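PDB 3BWT: protein PUF4 from Saccharomyces cerevisiae, which binds mRNA through its Pumilio-repeat domain, the part of the protein held in this chain, and may affect diploid formation. Local coordinates for residues 1-7 against 21-27; 11-16 against 42-47; 48-52 against 79-83; 88-92 against 123-127; 157-161 against 191-195. All coordinates share one frame; numbering follows the deposited sequence.

Interaction 1: 1-7 against 21-27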
# COMPACT_ATOMS: atom_id res chain seq x y z
N SER A 1 7.70 -23.19 -32.64
CA SER A 1 7.59 -24.22 -31.61
C SER A 1 6.66 -25.36 -32.05
O SER A 1 6.25 -25.43 -33.21
CB SER A 1 7.10 -23.61 -30.30
OG SER A 1 7.25 -24.52 -29.22
N ARG A 2 6.32 -26.24 -31.11
CA ARG A 2 5.45 -27.38 -31.37
C ARG A 2 4.04 -26.98 -31.81
O ARG A 2 3.35 -27.74 -32.50
CB ARG A 2 5.36 -28.27 -30.13
CG ARG A 2 6.70 -28.66 -29.53
CD ARG A 2 7.57 -29.35 -30.57
NE ARG A 2 6.79 -30.24 -31.42
CZ ARG A 2 6.67 -31.55 -31.24
NH1 ARG A 2 7.29 -32.15 -30.22
NH2 ARG A 2 5.93 -32.28 -32.07
N PHE A 3 3.60 -25.79 -31.41
CA PHE A 3 2.20 -25.42 -31.58
C PHE A 3 1.99 -24.35 -32.64
O PHE A 3 0.89 -23.80 -32.76
CB PHE A 3 1.62 -24.94 -30.24
CG PHE A 3 1.92 -25.84 -29.07
CD1 PHE A 3 3.07 -25.66 -28.32
CD2 PHE A 3 1.05 -26.86 -28.72
CE1 PHE A 3 3.34 -26.48 -27.24
CE2 PHE A 3 1.32 -27.69 -27.64
CZ PHE A 3 2.47 -27.50 -26.90
N ALA A 4 3.03 -24.04 -33.40
CA ALA A 4 2.96 -22.96 -34.39
C ALA A 4 1.96 -23.27 -35.49
O ALA A 4 1.23 -22.39 -35.96
CB ALA A 4 4.33 -22.68 -34.97
N ASP A 5 1.93 -24.54 -35.92
CA ASP A 5 1.01 -24.97 -36.95
C ASP A 5 0.06 -26.01 -36.41
O ASP A 5 -0.22 -27.00 -37.07
CB ASP A 5 1.78 -25.57 -38.13
CG ASP A 5 2.68 -24.56 -38.80
OD1 ASP A 5 2.19 -23.47 -39.18
OD2 ASP A 5 3.88 -24.88 -38.96
N ALA A 6 -0.41 -25.80 -35.18
CA ALA A 6 -1.35 -26.73 -34.56
C ALA A 6 -2.71 -26.07 -34.38
O ALA A 6 -2.86 -24.86 -34.59
CB ALA A 6 -0.83 -27.26 -33.24
N VAL A 7 -3.69 -26.87 -33.99
CA VAL A 7 -5.08 -26.44 -34.01
C VAL A 7 -5.81 -26.93 -32.76
O VAL A 7 -5.63 -28.06 -32.32
CB VAL A 7 -5.76 -26.95 -35.29
CG1 VAL A 7 -7.27 -27.10 -35.10
CG2 VAL A 7 -5.43 -26.03 -36.46
N ASP A 21 3.11 -27.27 -19.67
CA ASP A 21 4.02 -26.48 -20.49
C ASP A 21 3.75 -25.00 -20.52
O ASP A 21 2.61 -24.56 -20.51
CB ASP A 21 3.97 -26.96 -21.94
CG ASP A 21 4.63 -28.29 -22.12
OD1 ASP A 21 5.33 -28.72 -21.19
OD2 ASP A 21 4.46 -28.90 -23.20
N GLN A 22 4.84 -24.25 -20.63
CA GLN A 22 4.77 -22.84 -20.89
C GLN A 22 4.24 -22.63 -22.29
O GLN A 22 3.44 -21.72 -22.54
CB GLN A 22 6.16 -22.23 -20.81
CG GLN A 22 6.24 -20.85 -21.45
CD GLN A 22 7.58 -20.17 -21.22
OE1 GLN A 22 8.63 -20.82 -21.26
NE2 GLN A 22 7.55 -18.87 -20.99
N HIS A 23 4.71 -23.47 -23.21
CA HIS A 23 4.36 -23.34 -24.62
C HIS A 23 2.94 -23.81 -24.89
O HIS A 23 2.21 -23.20 -25.67
CB HIS A 23 5.37 -24.10 -25.49
CG HIS A 23 6.73 -23.47 -25.52
ND1 HIS A 23 6.96 -22.24 -26.10
CD2 HIS A 23 7.92 -23.89 -25.03
CE1 HIS A 23 8.24 -21.93 -25.97
NE2 HIS A 23 8.84 -22.92 -25.33
N GLY A 24 2.54 -24.89 -24.22
CA GLY A 24 1.17 -25.35 -24.28
C GLY A 24 0.22 -24.30 -23.75
O GLY A 24 -0.81 -24.01 -24.36
N CYS A 25 0.56 -23.73 -22.60
CA CYS A 25 -0.25 -22.66 -22.02
C CYS A 25 -0.38 -21.47 -22.97
O CYS A 25 -1.47 -20.93 -23.15
CB CYS A 25 0.32 -22.20 -20.68
SG CYS A 25 -0.13 -23.26 -19.29
N ARG A 26 0.74 -21.07 -23.57
CA ARG A 26 0.71 -19.90 -24.44
C ARG A 26 -0.10 -20.19 -25.69
O ARG A 26 -0.84 -19.33 -26.17
CB ARG A 26 2.13 -19.41 -24.76
CG ARG A 26 2.79 -18.68 -23.58
CD ARG A 26 4.15 -18.09 -23.92
NE ARG A 26 4.76 -17.43 -22.76
CZ ARG A 26 4.60 -16.14 -22.46
NH1 ARG A 26 3.86 -15.35 -23.23
NH2 ARG A 26 5.18 -15.64 -21.38
N PHE A 27 0.03 -21.41 -26.19
CA PHE A 27 -0.82 -21.89 -27.28
C PHE A 27 -2.29 -21.69 -26.94
O PHE A 27 -3.04 -21.07 -27.69
CB PHE A 27 -0.56 -23.37 -27.57
CG PHE A 27 -1.52 -23.97 -28.56
CD1 PHE A 27 -1.42 -23.67 -29.91
CD2 PHE A 27 -2.53 -24.82 -28.14
CE1 PHE A 27 -2.30 -24.22 -30.82
CE2 PHE A 27 -3.41 -25.36 -29.05
CZ PHE A 27 -3.30 -25.06 -30.39
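Phe3 lies against the first turn of helix 22-34 and against Phe27 on the next turn. Its CB touches Phe27 CD1 at 3.3 Å. The two ring planes are near parallel, 30° apart. They are slid so far that they barely overlap, and their centroids are 5.3 Å apart. The outer part of the Phe3 ring reaches the helix backbone. Gly24 CA sits over one face, 4.1 Å from the ring centroid, as a CH-pi contact. Asp21 OD2 lies at the ring edge, near its plane. Phe3 CE1 also meets His23 CB at 3.6 Å. Ser1 OG rests over one face of the His23 ring. The edge of the Phe27 ring faces the backbone of Ala6 and Val7. Phe27 CG is anti to the backbone N (chi1 173°), and this turns the ring toward the N-terminal segment. Two overlapping type I turns, Ser1 to Ala4 and Phe3 to Ala6, fold that segment so that Phe3 and Ala6 both reach Phe27. Tyr11 and Leu18 pack on both phenylalanines from outside the contact. With an alanine at Phe3 the ring is gone, and Gly24 and one face of Phe27 would probably lose their cover. The N-terminal segment thus packs over a helix of Pumilio repeat 1. This is consistent with an N-terminal segment closing off the first repeat of an alpha-helical PUF array.

Interaction 2: 11-16 against 42-47; sequences YIGSIH and AIFEET
Ile15 and Glu46 cross at about a right angle where the short helix 15-18 meets the last turn of helix 37-47. This closes a three-helix unit of the Pumilio-repeat fold. Ile15 is a knob in a hole formed by Ala42, Ile43, Glu46 and Thr47. Its CG1 lies beside the backbone N and its chain runs on extended (chi2 165°), so CD1 reaches Ala42 CB at 3.9 Å. The other branch, CG2, meets Ile43 CG1 at 4.1 Å and touches Thr47 CG2 as well. Ile15 also crosses Ile43 at about a right angle. Ile12 adds its CD1 on Ala42 CB at 3.8 Å. Leu28 of helix 22-34 packs on both Ile15 and Ile43.

The Glu46 chain is extended beyond CG and brings its carboxylate to the type II turn from Tyr11 to Ser14. OE2 accepts the N-H of Gly13 on its syn side, tilted 26° out of the carboxylate plane, at an N-H...O angle of 163°. The modelled length of that bond is too short to be trusted. OE1 accepts the N-H of Ile15 at 3.1 Å, from above the carboxylate plane. If both bonds hold, the rotation of the carboxylate would probably be limited. A negative charge here would probably suit the start of helix 15-18. Further along, His16 CB rests on the backbone O of Glu46 at 3.8 Å, and the His16 ring meets that of Tyr50. Thr47 OG1 is turned back into its own helix and donates to Ile43 O at 3.0 Å, from above the carbonyl plane.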
# COMPACT_ATOMS: atom_id res chain seq x y z
N TYR A 11 -6.52 -31.11 -29.91
CA TYR A 11 -6.16 -31.29 -28.51
C TYR A 11 -7.35 -31.60 -27.62
O TYR A 11 -7.19 -31.91 -26.45
CB TYR A 11 -5.36 -30.09 -28.00
CG TYR A 11 -3.97 -30.04 -28.59
CD1 TYR A 11 -3.03 -31.00 -28.25
CD2 TYR A 11 -3.61 -29.05 -29.51
CE1 TYR A 11 -1.76 -30.98 -28.79
CE2 TYR A 11 -2.32 -29.03 -30.06
CZ TYR A 11 -1.40 -30.00 -29.69
OH TYR A 11 -0.12 -30.01 -30.21
N ILE A 12 -8.54 -31.54 -28.21
CA ILE A 12 -9.76 -31.83 -27.49
C ILE A 12 -9.64 -33.18 -26.80
O ILE A 12 -9.34 -34.19 -27.44
CB ILE A 12 -10.97 -31.84 -28.43
CG1 ILE A 12 -11.16 -30.45 -29.04
CG2 ILE A 12 -12.22 -32.25 -27.68
CD1 ILE A 12 -11.58 -29.38 -28.04
N GLY A 13 -9.87 -33.18 -25.49
CA GLY A 13 -9.73 -34.38 -24.69
C GLY A 13 -8.33 -34.53 -24.12
O GLY A 13 -8.05 -35.48 -23.41
N SER A 14 -7.47 -33.57 -24.43
CA SER A 14 -6.08 -33.62 -23.97
C SER A 14 -5.59 -32.23 -23.60
O SER A 14 -4.39 -32.02 -23.41
CB SER A 14 -5.20 -34.22 -25.06
OG SER A 14 -5.85 -35.31 -25.69
N ILE A 15 -6.52 -31.29 -23.49
CA ILE A 15 -6.19 -29.90 -23.19
C ILE A 15 -5.44 -29.73 -21.88
O ILE A 15 -4.48 -28.95 -21.79
CB ILE A 15 -7.45 -29.00 -23.23
CG1 ILE A 15 -7.83 -28.71 -24.69
CG2 ILE A 15 -7.21 -27.70 -22.46
CD1 ILE A 15 -9.21 -28.15 -24.90
N HIS A 16 -5.84 -30.47 -20.85
CA HIS A 16 -5.19 -30.32 -19.55
C HIS A 16 -3.72 -30.66 -19.64
O HIS A 16 -2.90 -30.03 -18.97
CB HIS A 16 -5.86 -31.19 -18.50
CG HIS A 16 -5.10 -31.27 -17.21
ND1 HIS A 16 -4.24 -32.31 -16.92
CD2 HIS A 16 -5.06 -30.44 -16.14
CE1 HIS A 16 -3.70 -32.11 -15.73
NE2 HIS A 16 -4.19 -30.99 -15.24
N ALA A 42 -14.18 -25.20 -24.48
CA ALA A 42 -13.37 -26.40 -24.51
C ALA A 42 -12.38 -26.39 -23.36
O ALA A 42 -12.18 -27.40 -22.68
CB ALA A 42 -12.63 -26.48 -25.83
N ILE A 43 -11.76 -25.24 -23.16
CA ILE A 43 -10.74 -25.12 -22.14
C ILE A 43 -11.36 -25.10 -20.74
O ILE A 43 -10.82 -25.68 -19.81
CB ILE A 43 -9.84 -23.90 -22.41
CG1 ILE A 43 -8.97 -24.19 -23.63
CG2 ILE A 43 -8.98 -23.58 -21.19
CD1 ILE A 43 -8.36 -22.97 -24.25
N PHE A 44 -12.51 -24.45 -20.61
CA PHE A 44 -13.24 -24.46 -19.35
C PHE A 44 -13.62 -25.89 -18.96
O PHE A 44 -13.41 -26.30 -17.82
CB PHE A 44 -14.50 -23.58 -19.44
CG PHE A 44 -15.48 -23.78 -18.31
CD1 PHE A 44 -15.34 -23.08 -17.12
CD2 PHE A 44 -16.56 -24.65 -18.44
CE1 PHE A 44 -16.24 -23.26 -16.08
CE2 PHE A 44 -17.46 -24.83 -17.41
CZ PHE A 44 -17.31 -24.13 -16.23
N GLU A 45 -14.17 -26.64 -19.89
CA GLU A 45 -14.60 -28.00 -19.57
C GLU A 45 -13.46 -28.92 -19.15
O GLU A 45 -13.63 -29.76 -18.28
CB GLU A 45 -15.40 -28.61 -20.72
CG GLU A 45 -16.69 -27.91 -21.00
CD GLU A 45 -17.67 -27.94 -19.83
OE1 GLU A 45 -17.44 -28.70 -18.86
OE2 GLU A 45 -18.68 -27.20 -19.89
N GLU A 46 -12.29 -28.75 -19.77
CA GLU A 46 -11.17 -29.65 -19.49
C GLU A 46 -10.24 -29.19 -18.36
O GLU A 46 -9.38 -29.96 -17.93
CB GLU A 46 -10.37 -29.94 -20.76
CG GLU A 46 -11.14 -30.77 -21.76
CD GLU A 46 -10.26 -31.43 -22.78
OE1 GLU A 46 -9.31 -32.12 -22.38
OE2 GLU A 46 -10.53 -31.26 -23.99
N THR A 47 -10.40 -27.96 -17.87
CA THR A 47 -9.56 -27.47 -16.79
C THR A 47 -10.31 -27.08 -15.52
O THR A 47 -9.70 -26.82 -14.50
CB THR A 47 -8.68 -26.28 -17.21
OG1 THR A 47 -9.47 -25.09 -17.20
CG2 THR A 47 -8.10 -26.48 -18.60

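Interaction 3: 48-52 against 79-83; sequences KDYTV and LTKIS
Thr51 points its CB at the last turn of helix 73-83, and its two branches part there. OG1 sits between the backbone N and the carbonyl carbon (chi1 89°). It lies 3.7 Å from Ser83 CB and 4.0 Å from Ile82 CG2. The methyl CG2 takes the other direction and meets Leu79 CD2. The model sets this methyl too near Lys48 O, so its exact place is doubtful. Ile82 CD1 lies against the backbone of Lys48, whose O is doubtful for the same reason. Leu79 CD2 also touches Lys48 CB at 4.0 Å. The far end of Lys48 leads away to a salt bridge with Glu45. Val52 CG2 closes the other end of the contact on Ser83 CA, at 4.1 Å. Thr51 and Ile82 each stand 36 residues after Ile15 and Glu46, one length of Pumilio repeat 1. The same junction of short helix and helix end therefore recurs, but with an isoleucine in place of the carboxylate. Ser83 OG donates to Leu79 O at 2.7 Å. Ser83 N reaches the same oxygen from the opposite face of its plane. The serine hydroxyl is thus bonded within its own helix, and the two segments are joined by van der Waals packing.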
# COMPACT_ATOMS: atom_id res chain seq x y z
N LYS A 48 -11.64 -27.04 -15.57
CA LYS A 48 -12.40 -26.62 -14.40
C LYS A 48 -12.09 -27.42 -13.13
O LYS A 48 -12.04 -26.88 -12.02
CB LYS A 48 -13.90 -26.62 -14.69
CG LYS A 48 -14.49 -27.98 -14.98
CD LYS A 48 -15.92 -27.87 -15.48
CE LYS A 48 -16.52 -29.24 -15.77
NZ LYS A 48 -17.96 -29.11 -16.10
N ASP A 49 -11.87 -28.72 -13.27
CA ASP A 49 -11.66 -29.55 -12.10
C ASP A 49 -10.30 -29.31 -11.47
O ASP A 49 -10.04 -29.72 -10.34
CB ASP A 49 -11.83 -31.01 -12.48
CG ASP A 49 -13.28 -31.39 -12.62
OD1 ASP A 49 -14.07 -31.04 -11.72
OD2 ASP A 49 -13.62 -32.03 -13.64
N TYR A 50 -9.44 -28.63 -12.20
CA TYR A 50 -8.07 -28.45 -11.77
C TYR A 50 -7.71 -26.98 -11.62
O TYR A 50 -6.54 -26.62 -11.64
CB TYR A 50 -7.15 -29.14 -12.77
CG TYR A 50 -7.58 -30.55 -13.06
CD1 TYR A 50 -7.30 -31.57 -12.16
CD2 TYR A 50 -8.30 -30.86 -14.21
CE1 TYR A 50 -7.71 -32.87 -12.41
CE2 TYR A 50 -8.71 -32.16 -14.47
CZ TYR A 50 -8.41 -33.17 -13.57
OH TYR A 50 -8.81 -34.46 -13.81
N THR A 51 -8.71 -26.12 -11.44
CA THR A 51 -8.44 -24.69 -11.42
C THR A 51 -7.43 -24.32 -10.34
O THR A 51 -6.51 -23.56 -10.59
CB THR A 51 -9.73 -23.79 -11.38
OG1 THR A 51 -10.14 -23.53 -10.04
CG2 THR A 51 -10.88 -24.43 -12.14
N VAL A 52 -7.58 -24.88 -9.14
CA VAL A 52 -6.68 -24.54 -8.04
C VAL A 52 -5.24 -24.87 -8.40
O VAL A 52 -4.31 -24.09 -8.17
CB VAL A 52 -7.04 -25.27 -6.73
CG1 VAL A 52 -6.19 -24.75 -5.59
CG2 VAL A 52 -8.50 -25.09 -6.41
N LEU A 79 -15.93 -21.49 -11.86
CA LEU A 79 -14.52 -21.41 -11.49
C LEU A 79 -14.38 -20.80 -10.11
O LEU A 79 -13.54 -21.23 -9.31
CB LEU A 79 -13.73 -20.60 -12.52
CG LEU A 79 -13.65 -21.22 -13.92
CD1 LEU A 79 -12.62 -20.52 -14.80
CD2 LEU A 79 -13.36 -22.71 -13.82
N THR A 80 -15.21 -19.80 -9.81
CA THR A 80 -15.17 -19.16 -8.50
C THR A 80 -15.59 -20.15 -7.42
O THR A 80 -14.96 -20.23 -6.37
CB THR A 80 -16.09 -17.89 -8.39
OG1 THR A 80 -15.79 -16.96 -9.44
CG2 THR A 80 -15.90 -17.21 -7.05
N LYS A 81 -16.65 -20.91 -7.68
CA LYS A 81 -17.16 -21.84 -6.67
C LYS A 81 -16.17 -22.96 -6.34
O LYS A 81 -16.04 -23.36 -5.19
CB LYS A 81 -18.52 -22.42 -7.05
CG LYS A 81 -19.67 -21.41 -6.93
CD LYS A 81 -21.02 -22.03 -7.33
CE LYS A 81 -22.17 -21.03 -7.16
NZ LYS A 81 -23.50 -21.66 -7.41
N ILE A 82 -15.47 -23.44 -7.36
CA ILE A 82 -14.53 -24.53 -7.19
C ILE A 82 -13.29 -24.07 -6.44
O ILE A 82 -12.77 -24.79 -5.57
CB ILE A 82 -14.11 -25.12 -8.57
CG1 ILE A 82 -15.26 -25.94 -9.18
CG2 ILE A 82 -12.84 -25.95 -8.45
CD1 ILE A 82 -14.95 -26.51 -10.55
N SER A 83 -12.82 -22.88 -6.78
CA SER A 83 -11.59 -22.37 -6.18
C SER A 83 -11.79 -21.76 -4.80
O SER A 83 -10.87 -21.78 -3.98
CB SER A 83 -10.89 -21.38 -7.11
OG SER A 83 -11.74 -20.32 -7.47

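Interaction 4: 88-92 against 123-127; sequences VEISL and YTVQL
Val88 sets one methyl over a face of the Tyr123 ring. CG2 lies 3.5 Å from the ring centroid and 20° off the ring normal, a CH-pi contact. The valine has CG1 anti to the backbone N (chi1 165°), which leaves CG2 beside that N and aimed at the tyrosine. Tyr123 has CG beside its own backbone N, and the two side chains cross at about a right angle. Val88 CG1 faces Gln126 instead, with OE1 at 4.0 Å. The Gln126 chain is fully extended, and this carries the amide as far as the valine. One turn on from Tyr123, Leu127 brings both of its methyls to helix 87-92. Its CD1 lies 3.8 Å from Ser91 OG, a hydroxyl already bonded to Phe87 O. Its CD2 meets Leu92 CD2 at 4.0 Å, and these two leucines also cross at about a right angle. Leu92 O accepts a hydrogen bond from Asn132, a further tie to the chain after helix 124-128. A serine in place of Tyr123 removes the ring, and Val88 CG2 would probably be left without the flat surface it rests on. The contact joins short helices of Pumilio repeats 3 and 4 side by side. Such stacking of like helices from successive repeats is characteristic of the curved PUF domain.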
# COMPACT_ATOMS: atom_id res chain seq x y z
N VAL A 88 -7.03 -19.39 0.53
CA VAL A 88 -5.83 -19.18 1.33
C VAL A 88 -4.62 -19.79 0.64
O VAL A 88 -3.59 -19.15 0.47
CB VAL A 88 -5.96 -19.78 2.75
CG1 VAL A 88 -4.61 -19.89 3.41
CG2 VAL A 88 -6.90 -18.93 3.60
N GLU A 89 -4.76 -21.04 0.23
CA GLU A 89 -3.70 -21.73 -0.47
C GLU A 89 -3.29 -20.94 -1.71
O GLU A 89 -2.10 -20.77 -1.98
CB GLU A 89 -4.16 -23.12 -0.88
CG GLU A 89 -3.14 -23.87 -1.72
CD GLU A 89 -3.72 -25.10 -2.38
OE1 GLU A 89 -4.84 -25.54 -1.99
OE2 GLU A 89 -3.06 -25.61 -3.30
N ILE A 90 -4.28 -20.46 -2.45
CA ILE A 90 -4.04 -19.75 -3.70
C ILE A 90 -3.39 -18.39 -3.45
O ILE A 90 -2.49 -17.99 -4.18
CB ILE A 90 -5.34 -19.57 -4.49
CG1 ILE A 90 -6.00 -20.92 -4.75
CG2 ILE A 90 -5.08 -18.85 -5.80
CD1 ILE A 90 -7.36 -20.83 -5.38
N SER A 91 -3.85 -17.69 -2.42
CA SER A 91 -3.35 -16.36 -2.09
C SER A 91 -1.91 -16.36 -1.57
O SER A 91 -1.21 -15.36 -1.70
CB SER A 91 -4.25 -15.70 -1.05
OG SER A 91 -5.53 -15.44 -1.58
N LEU A 92 -1.48 -17.47 -0.96
CA LEU A 92 -0.13 -17.56 -0.43
C LEU A 92 0.89 -17.81 -1.53
O LEU A 92 2.07 -17.51 -1.38
CB LEU A 92 -0.04 -18.65 0.64
CG LEU A 92 -0.86 -18.46 1.92
CD1 LEU A 92 -0.41 -19.46 2.97
CD2 LEU A 92 -0.75 -17.04 2.47
N TYR A 123 -10.09 -15.10 6.81
CA TYR A 123 -8.63 -15.11 6.77
C TYR A 123 -8.00 -13.75 6.54
O TYR A 123 -6.84 -13.65 6.19
CB TYR A 123 -8.16 -16.09 5.69
CG TYR A 123 -8.95 -17.37 5.71
CD1 TYR A 123 -8.74 -18.32 6.70
CD2 TYR A 123 -9.91 -17.62 4.75
CE1 TYR A 123 -9.47 -19.48 6.73
CE2 TYR A 123 -10.64 -18.77 4.77
CZ TYR A 123 -10.42 -19.70 5.75
OH TYR A 123 -11.16 -20.85 5.75
N THR A 124 -8.76 -12.69 6.78
CA THR A 124 -8.34 -11.35 6.37
C THR A 124 -6.98 -10.89 6.94
O THR A 124 -6.16 -10.34 6.20
CB THR A 124 -9.42 -10.32 6.67
OG1 THR A 124 -10.64 -10.72 6.05
CG2 THR A 124 -8.99 -8.94 6.15
N VAL A 125 -6.75 -11.08 8.23
CA VAL A 125 -5.48 -10.66 8.81
C VAL A 125 -4.32 -11.45 8.21
O VAL A 125 -3.34 -10.88 7.74
CB VAL A 125 -5.46 -10.81 10.34
CG1 VAL A 125 -4.05 -10.75 10.82
CG2 VAL A 125 -6.29 -9.73 11.00
N GLN A 126 -4.45 -12.77 8.23
CA GLN A 126 -3.42 -13.65 7.70
C GLN A 126 -2.97 -13.20 6.32
O GLN A 126 -1.77 -13.11 6.05
CB GLN A 126 -3.92 -15.09 7.67
CG GLN A 126 -2.97 -16.06 6.98
CD GLN A 126 -3.51 -17.50 6.98
OE1 GLN A 126 -2.78 -18.44 6.65
NE2 GLN A 126 -4.77 -17.66 7.35
N LEU A 127 -3.94 -12.93 5.44
CA LEU A 127 -3.64 -12.54 4.07
C LEU A 127 -3.13 -11.12 3.99
O LEU A 127 -2.20 -10.84 3.24
CB LEU A 127 -4.86 -12.70 3.19
CG LEU A 127 -5.38 -14.13 3.13
CD1 LEU A 127 -6.36 -14.28 1.99
CD2 LEU A 127 -4.21 -15.09 2.97

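Interaction 5: 157-161 against 191-195; sequences SDSCI and KLLAL
Lys191 NZ donates a hydrogen bond to the backbone O of Ser157 at 3.2 Å. The nitrogen comes from above the carbonyl plane, 49° out of it. Asp158 OD1 is 4.4 Å from Lys191 NZ, too far for a salt bridge, though its charge would probably favour the ammonium group here. The hydroxyl of Ser157 is engaged elsewhere, with Phe153 O. The Lys191 chain is bent at chi2 (-147°) and lies along Ser157 on its way to the bond. Its CE rests on Ser157 CB at 3.7 Å.

Beyond the lysine the contact is apolar, and Cys160 is at its middle. Its SG is anti to the backbone N (chi1 -165°) and points toward residues 191-195. There it meets Leu192 CD2 at 3.6 Å and, in the loop that follows, Leu195 CD1 at 4.1 Å. Lys191 CB borders the same sulfur. Leu195 CD1 also touches Ile161 CB at 4.2 Å, so this one methyl bridges two successive residues of helix 160-164.

The neighbouring elements are all helices, with no strand. Residues 157-161 span the junction of helices 146-158 and 160-164, in Pumilio repeat 5. Residues 191-195 run from helix 182-193 toward helix 196-200, at the start of Pumilio repeat 6. From the same segment, Leu193 packs on helix 224-232.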
# COMPACT_ATOMS: atom_id res chain seq x y z
N SER A 157 -9.99 -3.24 12.13
CA SER A 157 -10.40 -2.61 13.38
C SER A 157 -9.98 -3.41 14.60
O SER A 157 -9.70 -2.84 15.66
CB SER A 157 -11.92 -2.39 13.39
OG SER A 157 -12.32 -1.46 12.39
N ASP A 158 -9.91 -4.73 14.47
CA ASP A 158 -9.66 -5.59 15.62
C ASP A 158 -8.20 -6.02 15.79
O ASP A 158 -7.80 -6.45 16.88
CB ASP A 158 -10.58 -6.81 15.57
CG ASP A 158 -12.05 -6.43 15.64
OD1 ASP A 158 -12.35 -5.31 16.11
OD2 ASP A 158 -12.90 -7.25 15.23
N SER A 159 -7.40 -5.90 14.73
CA SER A 159 -5.98 -6.22 14.81
C SER A 159 -5.17 -5.03 14.31
O SER A 159 -4.18 -5.19 13.61
CB SER A 159 -5.66 -7.46 13.98
OG SER A 159 -6.65 -8.47 14.15
N CYS A 160 -5.59 -3.83 14.69
CA CYS A 160 -5.11 -2.61 14.08
C CYS A 160 -3.62 -2.39 14.25
O CYS A 160 -2.91 -2.07 13.29
CB CYS A 160 -5.86 -1.40 14.63
SG CYS A 160 -5.64 0.08 13.64
N ILE A 161 -3.16 -2.52 15.48
CA ILE A 161 -1.78 -2.21 15.80
C ILE A 161 -0.83 -3.11 14.98
O ILE A 161 0.05 -2.61 14.29
CB ILE A 161 -1.52 -2.31 17.33
CG1 ILE A 161 -0.07 -1.97 17.66
CG2 ILE A 161 -1.95 -3.67 17.87
CD1 ILE A 161 0.30 -0.57 17.24
N LYS A 191 -9.19 4.82 15.16
CA LYS A 191 -8.39 3.76 15.77
C LYS A 191 -6.89 4.03 15.65
O LYS A 191 -6.13 3.92 16.63
CB LYS A 191 -8.75 2.41 15.16
CG LYS A 191 -10.24 2.10 15.22
CD LYS A 191 -10.50 0.62 15.39
CE LYS A 191 -11.94 0.37 15.81
NZ LYS A 191 -12.07 -0.90 16.60
N LEU A 192 -6.47 4.39 14.44
CA LEU A 192 -5.08 4.73 14.17
C LEU A 192 -4.60 5.90 15.04
O LEU A 192 -3.47 5.89 15.54
CB LEU A 192 -4.90 5.08 12.69
CG LEU A 192 -5.22 3.94 11.72
CD1 LEU A 192 -5.24 4.45 10.30
CD2 LEU A 192 -4.21 2.83 11.87
N LEU A 193 -5.47 6.89 15.21
CA LEU A 193 -5.14 8.10 15.97
C LEU A 193 -4.94 7.79 17.45
O LEU A 193 -4.13 8.41 18.13
CB LEU A 193 -6.23 9.16 15.79
CG LEU A 193 -5.93 10.55 16.34
CD1 LEU A 193 -4.90 11.27 15.45
CD2 LEU A 193 -7.22 11.35 16.46
N ALA A 194 -5.69 6.82 17.94
CA ALA A 194 -5.49 6.32 19.29
C ALA A 194 -4.12 5.64 19.44
O ALA A 194 -3.69 5.36 20.55
CB ALA A 194 -6.60 5.36 19.65
N LEU A 195 -3.44 5.39 18.32
CA LEU A 195 -2.18 4.65 18.35
C LEU A 195 -1.04 5.45 17.72
O LEU A 195 0.03 4.90 17.44
CB LEU A 195 -2.32 3.32 17.61
CG LEU A 195 -3.33 2.31 18.15
CD1 LEU A 195 -3.68 1.23 17.11
CD2 LEU A 195 -2.81 1.70 19.44

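Interactions 1 and 2 cross along the chain: segment 11-16 lies inside the loop closed by 1-7 and 21-27, and 42-47 lies beyond it. The two touch through Tyr11. The others follow in series, and none nests in another. Interactions 2 and 3 each close a loop of about 26 residues, and touch through Phe44 and Leu79. Interaction 4 closes a loop of 30 residues and meets interaction 3 through Val52 and Ile90. Interaction 5 closes one of 29 residues, and Val125 touches Ser159 between interactions 4 and 5. Together they run from the N-terminal segment to Pumilio repeat 6, with the centres of interactions 1 and 5 about 51 Å apart.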